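Local coordinates for protein hexokinase (Schistosoma mansoni, PDB 1BDG) that catalyses the ATP-dependent phosphorylation of glucose and other hexoses to hexose 6-phosphates, the first step of glycolysis, at residues V224-D229 / I246-G251. Sequence-based numbering, arbitrary orientation.
Sequences VAYIED and INTEWG. With GLC (alpha-D-glucopyranose), chain B.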
loop_
_atom_site.group_PDB
_atom_site.type_symbol
_atom_site.label_atom_id
_atom_site.label_comp_id
_atom_site.label_asym_id
_atom_site.label_seq_id
_atom_site.Cartn_x
_atom_site.Cartn_y
_atom_site.Cartn_z
ATOM N N VAL A 224 2.269 3.635 5.749
ATOM C CA VAL A 224 1.717 3.698 7.090
ATOM C C VAL A 224 1.480 5.165 7.436
ATOM O O VAL A 224 2.101 6.070 6.854
ATOM C CB VAL A 224 2.689 3.125 8.136
ATOM C CG1 VAL A 224 3.696 4.165 8.567
ATOM C CG2 VAL A 224 1.934 2.629 9.325
ATOM N N ALA A 225 0.583 5.394 8.388
ATOM C CA ALA A 225 0.254 6.722 8.852
ATOM C C ALA A 225 0.122 6.526 10.340
ATOM O O ALA A 225 -0.302 5.458 10.776
ATOM C CB ALA A 225 -1.051 7.160 8.263
ATOM N N TYR A 226 0.504 7.522 11.128
ATOM C CA TYR A 226 0.422 7.398 12.578
ATOM C C TYR A 226 0.141 8.751 13.252
ATOM O O TYR A 226 0.312 9.799 12.633
ATOM C CB TYR A 226 1.721 6.755 13.110
ATOM C CG TYR A 226 2.923 7.661 13.069
ATOM C CD1 TYR A 226 3.633 7.853 11.895
ATOM C CD2 TYR A 226 3.311 8.385 14.198
ATOM C CE1 TYR A 226 4.704 8.763 11.844
ATOM C CE2 TYR A 226 4.367 9.285 14.162
ATOM C CZ TYR A 226 5.058 9.477 12.988
ATOM O OH TYR A 226 6.086 10.393 12.943
ATOM N N ILE A 227 -0.328 8.743 14.499
ATOM C CA ILE A 227 -0.582 10.013 15.184
ATOM C C ILE A 227 0.734 10.534 15.757
ATOM O O ILE A 227 1.450 9.793 16.426
ATOM C CB ILE A 227 -1.638 9.910 16.308
ATOM C CG1 ILE A 227 -2.903 9.205 15.806
ATOM C CG2 ILE A 227 -2.069 11.319 16.713
ATOM C CD1 ILE A 227 -3.948 8.945 16.885
ATOM N N GLU A 228 1.040 11.803 15.492
ATOM C CA GLU A 228 2.282 12.426 15.945
ATOM C C GLU A 228 2.080 13.721 16.724
ATOM O O GLU A 228 1.014 14.313 16.723
ATOM C CB GLU A 228 3.188 12.697 14.729
ATOM C CG GLU A 228 4.415 13.598 14.958
ATOM C CD GLU A 228 5.541 12.910 15.686
ATOM O OE1 GLU A 228 6.154 12.022 15.070
ATOM O OE2 GLU A 228 5.824 13.251 16.858
ATOM N N ASP A 229 3.136 14.118 17.414
ATOM C CA ASP A 229 3.227 15.324 18.222
ATOM C C ASP A 229 3.376 16.491 17.221
ATOM O O ASP A 229 4.399 16.635 16.556
ATOM C CB ASP A 229 4.498 15.155 19.067
ATOM C CG ASP A 229 4.628 16.153 20.184
ATOM O OD1 ASP A 229 4.721 17.364 19.921
ATOM O OD2 ASP A 229 4.720 15.704 21.341
ATOM N N ILE A 246 0.293 11.821 10.551
ATOM C CA ILE A 246 1.352 11.967 9.562
ATOM C C ILE A 246 1.277 10.872 8.510
ATOM O O ILE A 246 1.089 9.709 8.844
ATOM C CB ILE A 246 2.753 11.902 10.224
ATOM C CG1 ILE A 246 3.043 13.190 10.998
ATOM C CG2 ILE A 246 3.834 11.707 9.168
ATOM C CD1 ILE A 246 3.433 14.353 10.130
ATOM N N ASN A 247 1.391 11.254 7.244
ATOM C CA ASN A 247 1.396 10.296 6.146
ATOM C C ASN A 247 2.886 10.119 5.824
ATOM O O ASN A 247 3.513 10.954 5.154
ATOM C CB ASN A 247 0.635 10.849 4.945
ATOM C CG ASN A 247 0.718 9.949 3.728
ATOM O OD1 ASN A 247 1.127 8.796 3.805
ATOM N ND2 ASN A 247 0.319 10.478 2.593
ATOM N N THR A 248 3.454 9.042 6.354
ATOM C CA THR A 248 4.868 8.742 6.201
ATOM C C THR A 248 5.285 8.648 4.758
ATOM O O THR A 248 6.250 9.281 4.354
ATOM C CB THR A 248 5.228 7.440 6.925
ATOM O OG1 THR A 248 4.598 6.340 6.260
ATOM C CG2 THR A 248 4.743 7.500 8.363
ATOM N N GLU A 249 4.547 7.855 3.991
ATOM C CA GLU A 249 4.828 7.654 2.576
ATOM C C GLU A 249 6.221 7.000 2.503
ATOM O O GLU A 249 7.124 7.457 1.793
ATOM C CB GLU A 249 4.752 8.997 1.848
ATOM C CG GLU A 249 4.469 8.914 0.352
ATOM C CD GLU A 249 3.154 8.223 -0.008
ATOM O OE1 GLU A 249 2.069 8.754 0.307
ATOM O OE2 GLU A 249 3.216 7.157 -0.647
ATOM N N TRP A 250 6.345 5.900 3.256
ATOM C CA TRP A 250 7.567 5.113 3.386
ATOM C C TRP A 250 7.923 4.246 2.190
ATOM O O TRP A 250 8.980 3.603 2.168
ATOM C CB TRP A 250 7.519 4.253 4.663
ATOM C CG TRP A 250 6.601 3.023 4.648
ATOM C CD1 TRP A 250 6.012 2.439 3.560
ATOM C CD2 TRP A 250 6.230 2.218 5.776
ATOM N NE1 TRP A 250 5.308 1.329 3.939
ATOM C CE2 TRP A 250 5.423 1.166 5.292
ATOM C CE3 TRP A 250 6.511 2.281 7.145
ATOM C CZ2 TRP A 250 4.889 0.174 6.133
ATOM C CZ3 TRP A 250 5.982 1.294 7.982
ATOM C CH2 TRP A 250 5.182 0.257 7.472
ATOM N N GLY A 251 7.018 4.155 1.224
ATOM C CA GLY A 251 7.321 3.371 0.045
ATOM C C GLY A 251 8.580 3.951 -0.575
ATOM O O GLY A 251 9.372 3.244 -1.200
HETATM C C1 GLC B . 1.503 3.807 -2.585
HETATM C C2 GLC B . 1.109 5.282 -2.501
HETATM C C3 GLC B . 0.735 5.630 -1.079
HETATM C C4 GLC B . -0.364 4.699 -0.597
HETATM C C5 GLC B . 0.105 3.266 -0.721
HETATM C C6 GLC B . -0.969 2.273 -0.317
HETATM O O1 GLC B . 2.566 3.595 -1.718
HETATM O O2 GLC B . 2.192 6.114 -2.911
HETATM O O3 GLC B . 0.281 6.974 -1.005
HETATM O O4 GLC B . -0.690 4.992 0.740
HETATM O O5 GLC B . 0.434 2.995 -2.085
HETATM O O6 GLC B . -1.837 1.986 -1.393
#
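V224 lies over one face of the W250 indole: CB stands 3.9 Å from the centroid of the six-membered ring, 15° off its normal, a CH-pi contact, and CG1 rests 3.7 Å from CE3. V224 CG1, set between backbone N and carbonyl carbon (chi1 84°), also meets the T248 side chain. T248 OG1 donates to V224 O at 2.6 Å, tilted 32° from the carbonyl plane. T248 CG2 reaches the Y226 ring at its edge, 3.7 Å from CE1, the two side chains crossing at about a right angle; I246 runs alongside Y226 in the same direction. Strands 222-229 and 243-247 pair antiparallel here, in the mixed sheet of the large subdomain of this actin-like ATPase fold, with Y226 and I246 a hydrogen-bonded pair (I246 N to Y226 O 2.9 Å). At the tip of the ring, Y226 OH donates to the anti lone pair of E228 OE1 at 2.7 Å, an oxygen also salt-bridged to R388. E249 starts out away from 224-229, and its carboxylate accepts from glucose O3 (OE1) and O2 (OE2). N223 ND2 is hydrogen-bonded to N247 OD1 and the sugar; N223 OD1 takes E249 N and T248 OG1, whose proton may be shared.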